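Local coordinates for protein tryptophan halogenase (PDB 2PYX) that probably acts as an FAD-dependent tryptophan halogenase of the flavin monooxygenase type, installing a halogen on the indole ring of tryptophan, at residues Ser87-Ser92 with Leu360-Leu365. Sequence-based numbering, arbitrary orientation. Where two conformers were deposited one is given.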
loop_
_atom_site.group_PDB
_atom_site.type_symbol
_atom_site.label_atom_id
_atom_site.label_comp_id
_atom_site.label_asym_id
_atom_site.label_seq_id
_atom_site.Cartn_x
_atom_site.Cartn_y
_atom_site.Cartn_z
ATOM N N SER A 87 14.032 4.236 2.004
ATOM C CA SER A 87 14.347 3.780 3.352
ATOM C C SER A 87 13.428 2.594 3.674
ATOM O O SER A 87 12.483 2.280 2.922
ATOM C CB SER A 87 14.177 4.905 4.380
ATOM O OG SER A 87 14.676 4.523 5.653
ATOM N N PHE A 88 13.696 1.910 4.792
ATOM C CA PHE A 88 12.932 0.734 5.196
ATOM C C PHE A 88 11.728 1.137 5.987
ATOM O O PHE A 88 11.839 1.925 6.913
ATOM C CB PHE A 88 13.807 -0.203 6.039
ATOM C CG PHE A 88 15.083 -0.571 5.357
ATOM C CD1 PHE A 88 15.090 -1.474 4.309
ATOM C CD2 PHE A 88 16.263 0.030 5.725
ATOM C CE1 PHE A 88 16.284 -1.773 3.667
ATOM C CE2 PHE A 88 17.445 -0.258 5.071
ATOM C CZ PHE A 88 17.449 -1.153 4.052
ATOM N N LYS A 89 10.587 0.533 5.655
ATOM C CA LYS A 89 9.326 0.773 6.368
ATOM C C LYS A 89 8.899 -0.528 7.048
ATOM O O LYS A 89 8.755 -1.544 6.385
ATOM C CB LYS A 89 8.253 1.203 5.370
ATOM C CG LYS A 89 6.857 1.305 5.944
ATOM C CD LYS A 89 5.826 1.592 4.873
ATOM C CE LYS A 89 4.436 1.485 5.433
ATOM N NZ LYS A 89 3.455 1.507 4.307
ATOM N N GLN A 90 8.665 -0.493 8.351
ATOM C CA GLN A 90 8.285 -1.663 9.145
ATOM C C GLN A 90 6.844 -1.689 9.628
ATOM O O GLN A 90 6.453 -2.570 10.401
ATOM C CB GLN A 90 9.254 -1.821 10.326
ATOM C CG GLN A 90 10.630 -2.213 9.847
ATOM C CD GLN A 90 11.559 -2.461 10.999
ATOM O OE1 GLN A 90 11.435 -3.463 11.715
ATOM N NE2 GLN A 90 12.479 -1.528 11.210
ATOM N N GLY A 91 6.058 -0.717 9.149
ATOM C CA GLY A 91 4.629 -0.616 9.458
ATOM C C GLY A 91 4.203 0.832 9.551
ATOM O O GLY A 91 4.845 1.714 8.976
ATOM N N SER A 92 3.063 1.044 10.206
ATOM C CA SER A 92 2.477 2.362 10.439
ATOM C C SER A 92 2.268 2.560 11.926
ATOM O O SER A 92 1.717 1.694 12.606
ATOM C CB SER A 92 1.120 2.504 9.760
ATOM O OG SER A 92 1.215 2.449 8.345
ATOM N N LEU A 360 -4.139 5.842 3.785
ATOM C CA LEU A 360 -4.153 5.190 5.078
ATOM C C LEU A 360 -3.930 3.716 4.781
ATOM O O LEU A 360 -4.669 3.104 4.010
ATOM C CB LEU A 360 -5.500 5.375 5.759
ATOM C CG LEU A 360 -5.739 4.836 7.168
ATOM C CD1 LEU A 360 -4.757 5.429 8.114
ATOM C CD2 LEU A 360 -7.136 5.146 7.650
ATOM N N GLU A 361 -2.930 3.157 5.407
ATOM C CA GLU A 361 -2.491 1.783 5.205
ATOM C C GLU A 361 -1.894 1.522 3.817
ATOM O O GLU A 361 -1.696 0.342 3.458
ATOM C CB GLU A 361 -3.563 0.751 5.550
ATOM C CG GLU A 361 -3.961 0.791 7.011
ATOM C CD GLU A 361 -2.921 0.215 7.951
ATOM O OE1 GLU A 361 -1.923 -0.376 7.471
ATOM O OE2 GLU A 361 -3.108 0.357 9.168
ATOM N N ALA A 362 -1.603 2.568 3.045
ATOM C CA ALA A 362 -0.785 2.450 1.845
ATOM C C ALA A 362 -1.292 1.353 0.892
ATOM O O ALA A 362 -0.563 0.429 0.516
ATOM C CB ALA A 362 0.710 2.259 2.235
ATOM N N SER A 363 -2.528 1.472 0.455
ATOM C CA SER A 363 -3.101 0.466 -0.421
ATOM C C SER A 363 -2.694 0.627 -1.862
ATOM O O SER A 363 -2.806 -0.314 -2.642
ATOM C CB SER A 363 -4.632 0.426 -0.301
ATOM O OG SER A 363 -5.222 1.632 -0.721
ATOM N N ALA A 364 -2.173 1.783 -2.242
ATOM C CA ALA A 364 -2.049 2.086 -3.685
ATOM C C ALA A 364 -1.056 1.178 -4.416
ATOM O O ALA A 364 -1.415 0.547 -5.429
ATOM C CB ALA A 364 -1.724 3.535 -3.917
ATOM N N LEU A 365 0.200 1.139 -3.953
ATOM C CA LEU A 365 1.171 0.243 -4.634
ATOM C C LEU A 365 0.818 -1.240 -4.423
ATOM O O LEU A 365 1.028 -2.070 -5.308
ATOM C CB LEU A 365 2.597 0.538 -4.196
ATOM C CG LEU A 365 3.193 1.783 -4.853
ATOM C CD1 LEU A 365 4.492 2.186 -4.145
ATOM C CD2 LEU A 365 3.444 1.538 -6.330
HETATM O O HOH W 1 1.118 0.220 5.164
HETATM O O HOH W 2 0.695 -0.101 7.675
#
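Ser92 and Glu361 bring the two backbones nearest, with 7.2 Å between their CA atoms, strand 87-95 facing the turn that leads into helix 363-377. Positive phi values at both Glu361 and Ala362 (67° and 52°) bend this turn so that the methyl group of Ala362 faces the strand. Direct contact is sparse: NZ of Lys89 rests against CB of Ala362 at 3.5 Å, a polar end meeting a methyl group. The lysine gets there by full extension, with CG anti to the backbone N (chi1 172°) and every later torsion also anti, which carries the amine from strand 87-95 to the turn. NZ is held by a hydrogen bond to the carbonyl of Thr62, and it also donates to a water at 2.8 Å, which in turn gives a weak bond to Glu361 O. That carbonyl oxygen has a further donor in the indole N-H of Trp63. A second water joins the segments beside the first, 2.7 Å from OG of Ser92. It donates to OE1 of Glu361 at 2.6 Å. Serine and carboxylate themselves stay 4.3 Å apart, measured from Ser92 OG to Glu361 OE1. The other carboxylate oxygen, OE2, accepts from His411 and His111, so both oxygens of Glu361 are engaged and the rotation of the group is restrained. NZ of Lys89 and OE1 of Glu361 lie 6.5 Å apart, too far for a salt bridge. A lysine and a glutamate facing each other in this way, joined through buried waters, is consistent with the substrate site of flavin-dependent tryptophan halogenases, where Lys89 is the predicted active-site lysine and Glu361 a predicted contact of tryptophan.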